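Local coordinates for protein lovastatin nonaketide synthase, polyketide synthase component (PDB 7CPX) that builds the nonaketide dihydromonacolin L, a lovastatin precursor, from malonyl-CoA as a homodimeric polyketide synthase working with LovC, at residues F495-P500 and T531-L536; L507-L512 and F903-F908; V525-E530 and N882-F887. The protein carries 2 engineered substitutions. All blocks are in the same frame, centred on the assembly; numbering follows the deposited sequence.

In the fold
From the N terminus, the chain first passes 495-500, 507-512 and 525-530, which open contacts 1, 2 and 3 in turn. Contact 1 closes early, when 531-536 on helix 529-542 returns to the end of helix 482-498. The chain then runs through most of the transacylase, and contact 3 closes within it at 882-887. Contact 2 closes at 903-908. Contact 3 is therefore nested inside contact 2, while contact 1 crosses both. Contact 1 joins two helices that pack beside strands 475-479 and 520-524, consistent with the alpha/beta linker after the ketosynthase in related synthases. Contacts 2 and 3 tie this unit to helices 905-911 and 883-898. The rings of Phe887 and Phe908 meet between them.

Contact 1 (F495-P500 and T531-L536); sequences FLQSHP and TIRRAL
Leu496 and Arg533 face each other between helices 482-498 and 529-542 and carry most of this contact. Their backbones come closest here, with CA atoms 7.1 Å apart. The CB of Leu496 lies 3.8 Å from the CG of Arg533, so the root of the leucine rests on the aliphatic part of the arginine. The CD1 methyl of Leu496 reaches on, meeting Ile532 CG2 at 3.8 Å and touching CD1 of Leu536. Leu496 crosses each of these two side chains at about a right angle. One leucine branch fits against two residues on successive turns of helix 529-542.

Gln497 adds a smaller, more exposed patch. Its CG touches Arg533 CD at 3.7 Å, methylene to methylene, and the two side chains cross obliquely. The amide and guanidinium planes are 66° apart, so the flat groups are not stacked. The Arg533 chain bends at chi3 (-61°), which sets NE back from the extended course. Arg533 NH1 ends 3.8 Å from the backbone O of Leu496, near the end of helix 482-498. That distance marks proximity rather than a bond. The negative end of the helix dipole may favour the guanidinium. Pro500 CB approaches the same NH1 from the turn after the helix, at 4.4 Å.

The interface grades from a buried leucine and isoleucine side to the more exposed Gln497 and Arg533. Strand 475-479 lies against the buried side: Leu475 touches Leu496 and Ile532, and Leu477 touches Leu536. Ile524 of strand 520-524 packs on Ile532, Ala535 and Leu536. Further back along helix 482-498, Met489 and Met492 meet Leu536, and Leu493 meets Arg533. The two helices pack together beside these two strands, consistent with the alpha/beta linker between ketosynthase and acyltransferase in related synthases.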
loop_
_atom_site.group_PDB
_atom_site.type_symbol
_atom_site.label_atom_id
_atom_site.label_comp_id
_atom_site.label_asym_id
_atom_site.label_seq_id
_atom_site.Cartn_x
_atom_site.Cartn_y
_atom_site.Cartn_z
ATOM N N PHE A 495 -3.189 30.911 -45.725
ATOM C CA PHE A 495 -4.483 30.683 -46.359
ATOM C C PHE A 495 -4.604 31.461 -47.663
ATOM O O PHE A 495 -5.095 30.932 -48.667
ATOM C CB PHE A 495 -5.589 31.069 -45.378
ATOM C CG PHE A 495 -6.939 31.241 -46.005
ATOM C CD1 PHE A 495 -7.751 30.149 -46.244
ATOM C CD2 PHE A 495 -7.407 32.501 -46.329
ATOM C CE1 PHE A 495 -8.998 30.310 -46.812
ATOM C CE2 PHE A 495 -8.651 32.669 -46.896
ATOM C CZ PHE A 495 -9.450 31.572 -47.135
ATOM N N LEU A 496 -4.158 32.719 -47.667
ATOM C CA LEU A 496 -4.164 33.507 -48.893
ATOM C C LEU A 496 -3.265 32.878 -49.946
ATOM O O LEU A 496 -3.627 32.818 -51.127
ATOM C CB LEU A 496 -3.717 34.937 -48.594
ATOM C CG LEU A 496 -4.716 35.784 -47.808
ATOM C CD1 LEU A 496 -4.005 36.917 -47.097
ATOM C CD2 LEU A 496 -5.786 36.328 -48.735
ATOM N N GLN A 497 -2.087 32.405 -49.538
ATOM C CA GLN A 497 -1.217 31.707 -50.477
ATOM C C GLN A 497 -1.898 30.458 -51.022
ATOM O O GLN A 497 -1.770 30.137 -52.210
ATOM C CB GLN A 497 0.103 31.344 -49.797
ATOM C CG GLN A 497 0.953 32.546 -49.420
ATOM C CD GLN A 497 2.162 32.167 -48.590
ATOM O OE1 GLN A 497 2.324 31.010 -48.200
ATOM N NE2 GLN A 497 3.020 33.141 -48.315
ATOM N N SER A 498 -2.626 29.740 -50.166
ATOM C CA SER A 498 -3.301 28.517 -50.582
ATOM C C SER A 498 -4.569 28.797 -51.377
ATOM O O SER A 498 -4.942 27.992 -52.237
ATOM C CB SER A 498 -3.640 27.665 -49.358
ATOM O OG SER A 498 -2.480 27.381 -48.596
ATOM N N HIS A 499 -5.239 29.917 -51.113
ATOM C CA HIS A 499 -6.520 30.243 -51.742
ATOM C C HIS A 499 -6.466 31.650 -52.323
ATOM O O HIS A 499 -7.187 32.551 -51.877
ATOM C CB HIS A 499 -7.667 30.119 -50.739
ATOM C CG HIS A 499 -7.832 28.743 -50.176
ATOM N ND1 HIS A 499 -8.465 27.729 -50.862
ATOM C CD2 HIS A 499 -7.450 28.214 -48.990
ATOM C CE1 HIS A 499 -8.464 26.634 -50.124
ATOM N NE2 HIS A 499 -7.855 26.901 -48.983
ATOM N N PRO A 500 -5.617 31.874 -53.328
ATOM C CA PRO A 500 -5.669 33.153 -54.051
ATOM C C PRO A 500 -6.960 33.349 -54.824
ATOM O O PRO A 500 -7.298 34.490 -55.159
ATOM C CB PRO A 500 -4.459 33.076 -54.989
ATOM C CG PRO A 500 -4.235 31.613 -55.188
ATOM C CD PRO A 500 -4.610 30.959 -53.890
ATOM N N THR A 531 -0.888 42.557 -52.602
ATOM C CA THR A 531 -0.714 43.680 -51.689
ATOM C C THR A 531 -1.057 43.275 -50.262
ATOM O O THR A 531 -0.327 43.596 -49.317
ATOM C CB THR A 531 -1.585 44.855 -52.134
ATOM O OG1 THR A 531 -1.425 45.065 -53.543
ATOM C CG2 THR A 531 -1.193 46.124 -51.394
ATOM N N ILE A 532 -2.167 42.555 -50.090
ATOM C CA ILE A 532 -2.585 42.166 -48.748
ATOM C C ILE A 532 -1.612 41.150 -48.163
ATOM O O ILE A 532 -1.324 41.173 -46.964
ATOM C CB ILE A 532 -4.033 41.638 -48.767
ATOM C CG1 ILE A 532 -4.723 41.929 -47.433
ATOM C CG2 ILE A 532 -4.074 40.146 -49.044
ATOM C CD1 ILE A 532 -5.072 43.390 -47.225
ATOM N N ARG A 533 -1.084 40.247 -48.994
ATOM C CA ARG A 533 -0.095 39.292 -48.504
ATOM C C ARG A 533 1.175 39.998 -48.045
ATOM O O ARG A 533 1.728 39.671 -46.987
ATOM C CB ARG A 533 0.235 38.263 -49.587
ATOM C CG ARG A 533 -0.810 37.173 -49.750
ATOM C CD ARG A 533 -0.213 35.927 -50.385
ATOM N NE ARG A 533 0.311 36.184 -51.722
ATOM C CZ ARG A 533 -0.372 36.020 -52.846
ATOM N NH1 ARG A 533 -1.627 35.599 -52.842
ATOM N NH2 ARG A 533 0.219 36.286 -54.008
ATOM N N ARG A 534 1.657 40.966 -48.825
ATOM C CA ARG A 534 2.863 41.684 -48.425
ATOM C C ARG A 534 2.618 42.513 -47.171
ATOM O O ARG A 534 3.493 42.609 -46.299
ATOM C CB ARG A 534 3.357 42.565 -49.571
ATOM C CG ARG A 534 4.047 41.782 -50.676
ATOM C CD ARG A 534 4.713 42.698 -51.688
ATOM N NE ARG A 534 3.745 43.341 -52.568
ATOM C CZ ARG A 534 3.284 42.812 -53.694
ATOM N NH1 ARG A 534 3.674 41.617 -54.108
ATOM N NH2 ARG A 534 2.408 43.497 -54.422
ATOM N N ALA A 535 1.434 43.116 -47.053
ATOM C CA ALA A 535 1.112 43.864 -45.845
ATOM C C ALA A 535 1.013 42.938 -44.638
ATOM O O ALA A 535 1.404 43.313 -43.527
ATOM C CB ALA A 535 -0.185 44.644 -46.047
ATOM N N LEU A 536 0.490 41.725 -44.833
ATOM C CA LEU A 536 0.475 40.739 -43.758
ATOM C C LEU A 536 1.890 40.358 -43.348
ATOM O O LEU A 536 2.178 40.198 -42.158
ATOM C CB LEU A 536 -0.302 39.498 -44.191
ATOM C CG LEU A 536 -1.762 39.414 -43.748
ATOM C CD1 LEU A 536 -2.474 38.299 -44.488
ATOM C CD2 LEU A 536 -1.855 39.194 -42.248
#

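Contact 2 (L507-L512 and F903-F908); sequences LTWSLL and FDADEF
Trp509 and Leu512, one turn apart on helix 504-513, receive the N-capped start of helix 905-911. Helix 504-513 is probably part of the alpha/beta linker between ketosynthase and acyltransferase. The nearest backbone pair is Trp509 and Ala905, with CA atoms 6.4 Å apart.

The indole of Trp509 presents its pyrrole edge, not a face. NE1 lies 3.5 Å from Asp906 CA, and CD1 lies 4.1 Å from Ala905 CB. The backbone C of Ala905 and N of Asp906 sit at this edge, in the ring plane. Trp509 CG is anti to the backbone N (chi1 174°), which brings it nearer helix 905-911 than CB.

Leu512 fills the other half. Its CB and CD1 both touch Ala905 CB, the CD1 at 3.9 Å. Both methyls face the same ring atom: CD1 and CD2 are each 3.7 Å from Phe903 CZ. The leucine meets the rim of that phenyl, and the two side chains cross at about a right angle. Ala905 CB is thus shared between the indole and the leucine.

Further out, several groups hold the first shell in place. Leu891 and Trp895 of helix 883-898 pack on Phe903, and Trp895 also touches Leu512. Val476 of strand 475-479 reaches Leu512 as well. Cys918 and Lys514 touch Trp509. The contact joins helix 504-513 to helix 905-911, which follows helix 883-898. The carboxylate of Asp906 forms a salt bridge with Arg910, one turn along its own helix.

Asp904 is at the N-cap, and its side chain caps this helix. Its OD1 takes a weak bond from Asp906 N. The same OD1 accepts from Glu907 N at 3.2 Å, and this donor sits well above the carboxylate plane, 71° out of it.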
loop_
_atom_site.group_PDB
_atom_site.type_symbol
_atom_site.label_atom_id
_atom_site.label_comp_id
_atom_site.label_asym_id
_atom_site.label_seq_id
_atom_site.Cartn_x
_atom_site.Cartn_y
_atom_site.Cartn_z
ATOM N N LEU A 507 -13.592 38.082 -48.417
ATOM C CA LEU A 507 -12.737 37.703 -47.297
ATOM C C LEU A 507 -12.706 38.799 -46.238
ATOM O O LEU A 507 -12.931 38.542 -45.047
ATOM C CB LEU A 507 -11.328 37.402 -47.811
ATOM C CG LEU A 507 -10.396 36.569 -46.930
ATOM C CD1 LEU A 507 -9.151 36.189 -47.710
ATOM C CD2 LEU A 507 -10.017 37.320 -45.672
ATOM N N THR A 508 -12.437 40.036 -46.657
ATOM C CA THR A 508 -12.360 41.137 -45.702
ATOM C C THR A 508 -13.716 41.415 -45.068
ATOM O O THR A 508 -13.797 41.715 -43.870
ATOM C CB THR A 508 -11.821 42.390 -46.389
ATOM O OG1 THR A 508 -12.655 42.727 -47.504
ATOM C CG2 THR A 508 -10.398 42.156 -46.871
ATOM N N TRP A 509 -14.794 41.323 -45.849
ATOM C CA TRP A 509 -16.119 41.555 -45.286
ATOM C C TRP A 509 -16.466 40.498 -44.248
ATOM O O TRP A 509 -17.088 40.807 -43.228
ATOM C CB TRP A 509 -17.166 41.576 -46.396
ATOM C CG TRP A 509 -18.564 41.672 -45.882
ATOM C CD1 TRP A 509 -19.230 42.805 -45.525
ATOM C CD2 TRP A 509 -19.472 40.587 -45.662
ATOM N NE1 TRP A 509 -20.497 42.496 -45.097
ATOM C CE2 TRP A 509 -20.671 41.140 -45.171
ATOM C CE3 TRP A 509 -19.389 39.203 -45.832
ATOM C CZ2 TRP A 509 -21.777 40.357 -44.850
ATOM C CZ3 TRP A 509 -20.487 38.428 -45.513
ATOM C CH2 TRP A 509 -21.665 39.006 -45.028
ATOM N N SER A 510 -16.092 39.243 -44.497
ATOM C CA SER A 510 -16.310 38.202 -43.500
ATOM C C SER A 510 -15.476 38.462 -42.252
ATOM O O SER A 510 -15.957 38.280 -41.128
ATOM C CB SER A 510 -15.979 36.833 -44.091
ATOM O OG SER A 510 -14.654 36.800 -44.587
ATOM N N LEU A 511 -14.226 38.894 -42.431
ATOM C CA LEU A 511 -13.373 39.164 -41.277
ATOM C C LEU A 511 -13.877 40.347 -40.462
ATOM O O LEU A 511 -13.627 40.414 -39.254
ATOM C CB LEU A 511 -11.936 39.406 -41.730
ATOM C CG LEU A 511 -11.147 38.144 -42.079
ATOM C CD1 LEU A 511 -9.845 38.510 -42.743
ATOM C CD2 LEU A 511 -10.880 37.309 -40.838
ATOM N N LEU A 512 -14.579 41.283 -41.096
ATOM C CA LEU A 512 -15.091 42.454 -40.390
ATOM C C LEU A 512 -16.457 42.191 -39.761
ATOM O O LEU A 512 -16.622 42.303 -38.543
ATOM C CB LEU A 512 -15.172 43.645 -41.351
ATOM C CG LEU A 512 -13.912 44.499 -41.470
ATOM C CD1 LEU A 512 -13.988 45.374 -42.703
ATOM C CD2 LEU A 512 -13.735 45.351 -40.226
ATOM N N PHE A 903 -17.344 51.148 -37.623
ATOM C CA PHE A 903 -18.055 51.374 -38.873
ATOM C C PHE A 903 -18.749 50.081 -39.277
ATOM O O PHE A 903 -18.453 49.003 -38.757
ATOM C CB PHE A 903 -17.105 51.854 -39.975
ATOM C CG PHE A 903 -16.187 50.785 -40.491
ATOM C CD1 PHE A 903 -14.990 50.514 -39.854
ATOM C CD2 PHE A 903 -16.521 50.054 -41.619
ATOM C CE1 PHE A 903 -14.143 49.532 -40.328
ATOM C CE2 PHE A 903 -15.679 49.071 -42.097
ATOM C CZ PHE A 903 -14.488 48.809 -41.452
ATOM N N ASP A 904 -19.681 50.207 -40.217
ATOM C CA ASP A 904 -20.448 49.078 -40.725
ATOM C C ASP A 904 -19.918 48.704 -42.103
ATOM O O ASP A 904 -20.029 49.490 -43.050
ATOM C CB ASP A 904 -21.936 49.421 -40.795
ATOM C CG ASP A 904 -22.801 48.211 -41.098
ATOM O OD1 ASP A 904 -22.324 47.289 -41.792
ATOM O OD2 ASP A 904 -23.963 48.184 -40.642
ATOM N N ALA A 905 -19.345 47.505 -42.209
ATOM C CA ALA A 905 -18.830 47.036 -43.489
ATOM C C ALA A 905 -19.946 46.581 -44.419
ATOM O O ALA A 905 -19.829 46.727 -45.641
ATOM C CB ALA A 905 -17.838 45.895 -43.269
ATOM N N ASP A 906 -21.026 46.026 -43.865
ATOM C CA ASP A 906 -22.131 45.570 -44.701
ATOM C C ASP A 906 -22.722 46.728 -45.492
ATOM O O ASP A 906 -22.927 46.626 -46.706
ATOM C CB ASP A 906 -23.202 44.905 -43.836
ATOM C CG ASP A 906 -24.329 44.309 -44.657
ATOM O OD1 ASP A 906 -24.234 44.324 -45.902
ATOM O OD2 ASP A 906 -25.312 43.826 -44.056
ATOM N N GLU A 907 -22.983 47.852 -44.823
ATOM C CA GLU A 907 -23.504 49.019 -45.526
ATOM C C GLU A 907 -22.475 49.577 -46.502
ATOM O O GLU A 907 -22.829 50.030 -47.599
ATOM C CB GLU A 907 -23.924 50.089 -44.520
ATOM C CG GLU A 907 -24.998 49.639 -43.542
ATOM C CD GLU A 907 -26.317 49.329 -44.222
ATOM O OE1 GLU A 907 -26.463 49.652 -45.420
ATOM O OE2 GLU A 907 -27.210 48.761 -43.558
ATOM N N PHE A 908 -21.197 49.555 -46.119
ATOM C CA PHE A 908 -20.154 50.079 -46.994
ATOM C C PHE A 908 -20.116 49.316 -48.311
ATOM O O PHE A 908 -20.031 49.915 -49.389
ATOM C CB PHE A 908 -18.800 50.009 -46.292
ATOM C CG PHE A 908 -17.652 50.464 -47.145
ATOM C CD1 PHE A 908 -17.312 51.803 -47.209
ATOM C CD2 PHE A 908 -16.916 49.554 -47.882
ATOM C CE1 PHE A 908 -16.259 52.225 -47.994
ATOM C CE2 PHE A 908 -15.861 49.970 -48.669
ATOM C CZ PHE A 908 -15.532 51.308 -48.725
#

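Contact 3 (V525-E530 and N882-F887); sequences VGHSHE and NDLDSF
Leu884 and Asp885, in the first turn of helix 883-898, meet His527 and Val525 of the loop that leads into helix 529-542. The helix is capped by Asn882, whose OD1 accepts from Asp885 N at 2.7 Å. Next comes Leu884. Its CD2 sits over one face of the His527 imidazole, 4.0 Å from the centroid and 17° off the normal, a CH-pi contact. The CG of His527, anti to the backbone N (chi1 -180°), is thereby set against CG and CD2 of Leu884.

Asp885 follows and covers Val525: its CB is 3.6 Å from Val525 CG1, which also lies against the Asp885 carbonyl. Asp885 OD1 comes near the loop backbone, 3.6 Å from His527 N, an approach and not a bond. Ser886 faces away; its OG gives a bond to Asn882 O, which Ser886 N also uses. Phe887 then turns to Phe908, ring against ring.

Around the contact, helix 575-578 lies beside Asn882, Asp883 and Leu884, and helix 624-644 packs on Phe887. The loop 525-528, coming straight from strand 520-524, thus lies against the start of a helix of the malonyl-CoA:ACP transacylase.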
loop_
_atom_site.group_PDB
_atom_site.type_symbol
_atom_site.label_atom_id
_atom_site.label_comp_id
_atom_site.label_asym_id
_atom_site.label_seq_id
_atom_site.Cartn_x
_atom_site.Cartn_y
_atom_site.Cartn_z
ATOM N N VAL A 525 -3.658 46.341 -44.780
ATOM C CA VAL A 525 -4.103 47.199 -45.871
ATOM C C VAL A 525 -3.552 46.641 -47.175
ATOM O O VAL A 525 -2.341 46.426 -47.302
ATOM C CB VAL A 525 -3.651 48.654 -45.659
ATOM C CG1 VAL A 525 -4.022 49.509 -46.853
ATOM C CG2 VAL A 525 -4.275 49.215 -44.393
ATOM N N GLY A 526 -4.440 46.411 -48.137
ATOM C CA GLY A 526 -4.038 45.911 -49.435
ATOM C C GLY A 526 -5.186 45.851 -50.421
ATOM O O GLY A 526 -6.268 45.353 -50.095
ATOM N N HIS A 527 -4.960 46.357 -51.634
ATOM C CA HIS A 527 -6.014 46.369 -52.642
ATOM C C HIS A 527 -6.248 44.981 -53.227
ATOM O O HIS A 527 -7.397 44.594 -53.467
ATOM C CB HIS A 527 -5.664 47.356 -53.755
ATOM C CG HIS A 527 -6.699 47.441 -54.833
ATOM N ND1 HIS A 527 -6.393 47.780 -56.134
ATOM C CD2 HIS A 527 -8.036 47.233 -54.804
ATOM C CE1 HIS A 527 -7.496 47.775 -56.860
ATOM N NE2 HIS A 527 -8.508 47.447 -56.076
ATOM N N SER A 528 -5.183 44.226 -53.462
ATOM C CA SER A 528 -5.256 42.926 -54.115
ATOM C C SER A 528 -4.614 41.862 -53.229
ATOM O O SER A 528 -4.133 42.141 -52.128
ATOM C CB SER A 528 -4.580 42.971 -55.487
ATOM O OG SER A 528 -3.204 43.288 -55.365
ATOM N N HIS A 529 -4.613 40.626 -53.731
ATOM C CA HIS A 529 -4.073 39.514 -52.954
ATOM C C HIS A 529 -2.587 39.697 -52.680
ATOM O O HIS A 529 -2.122 39.449 -51.563
ATOM C CB HIS A 529 -4.324 38.195 -53.684
ATOM C CG HIS A 529 -5.764 37.792 -53.726
ATOM N ND1 HIS A 529 -6.574 38.033 -54.814
ATOM C CD2 HIS A 529 -6.541 37.165 -52.810
ATOM C CE1 HIS A 529 -7.788 37.571 -54.568
ATOM N NE2 HIS A 529 -7.794 37.040 -53.358
ATOM N N GLU A 530 -1.821 40.121 -53.686
ATOM C CA GLU A 530 -0.392 40.333 -53.470
ATOM C C GLU A 530 -0.150 41.454 -52.468
ATOM O O GLU A 530 0.697 41.329 -51.573
ATOM C CB GLU A 530 0.297 40.644 -54.797
ATOM C CG GLU A 530 0.216 39.520 -55.814
ATOM C CD GLU A 530 0.952 39.843 -57.099
ATOM O OE1 GLU A 530 1.546 40.937 -57.186
ATOM O OE2 GLU A 530 0.936 39.001 -58.022
ATOM N N ASN A 882 -1.188 55.010 -52.296
ATOM C CA ASN A 882 -2.327 54.479 -53.034
ATOM C C ASN A 882 -3.630 54.889 -52.359
ATOM O O ASN A 882 -3.764 54.806 -51.134
ATOM C CB ASN A 882 -2.230 52.957 -53.124
ATOM C CG ASN A 882 -3.419 52.338 -53.826
ATOM O OD1 ASN A 882 -4.491 52.191 -53.239
ATOM N ND2 ASN A 882 -3.237 51.969 -55.088
ATOM N N ASP A 883 -4.594 55.333 -53.168
ATOM C CA ASP A 883 -5.859 55.813 -52.620
ATOM C C ASP A 883 -6.616 54.690 -51.920
ATOM O O ASP A 883 -7.118 54.863 -50.801
ATOM C CB ASP A 883 -6.705 56.425 -53.735
ATOM C CG ASP A 883 -5.966 57.507 -54.499
ATOM O OD1 ASP A 883 -5.194 58.259 -53.869
ATOM O OD2 ASP A 883 -6.157 57.603 -55.729
ATOM N N LEU A 884 -6.709 53.524 -52.567
ATOM C CA LEU A 884 -7.372 52.390 -51.933
ATOM C C LEU A 884 -6.678 52.031 -50.630
ATOM O O LEU A 884 -7.332 51.806 -49.605
ATOM C CB LEU A 884 -7.389 51.175 -52.866
ATOM C CG LEU A 884 -8.003 51.294 -54.263
ATOM C CD1 LEU A 884 -9.051 52.392 -54.325
ATOM C CD2 LEU A 884 -6.919 51.508 -55.303
ATOM N N ASP A 885 -5.345 51.977 -50.651
ATOM C CA ASP A 885 -4.604 51.659 -49.439
ATOM C C ASP A 885 -4.820 52.722 -48.372
ATOM O O ASP A 885 -4.953 52.401 -47.190
ATOM C CB ASP A 885 -3.116 51.510 -49.753
ATOM C CG ASP A 885 -2.838 50.391 -50.739
ATOM O OD1 ASP A 885 -3.804 49.744 -51.193
ATOM O OD2 ASP A 885 -1.653 50.158 -51.056
ATOM N N SER A 886 -4.865 53.994 -48.768
ATOM C CA SER A 886 -5.063 55.060 -47.791
ATOM C C SER A 886 -6.414 54.925 -47.095
ATOM O O SER A 886 -6.502 54.962 -45.861
ATOM C CB SER A 886 -4.945 56.420 -48.478
ATOM O OG SER A 886 -3.700 56.552 -49.139
ATOM N N PHE A 887 -7.485 54.767 -47.876
ATOM C CA PHE A 887 -8.810 54.657 -47.275
ATOM C C PHE A 887 -8.943 53.375 -46.460
ATOM O O PHE A 887 -9.549 53.375 -45.378
ATOM C CB PHE A 887 -9.886 54.719 -48.356
ATOM C CG PHE A 887 -11.283 54.637 -47.820
ATOM C CD1 PHE A 887 -11.902 55.755 -47.288
ATOM C CD2 PHE A 887 -11.976 53.441 -47.841
ATOM C CE1 PHE A 887 -13.188 55.681 -46.790
ATOM C CE2 PHE A 887 -13.259 53.361 -47.347
ATOM C CZ PHE A 887 -13.867 54.481 -46.819
#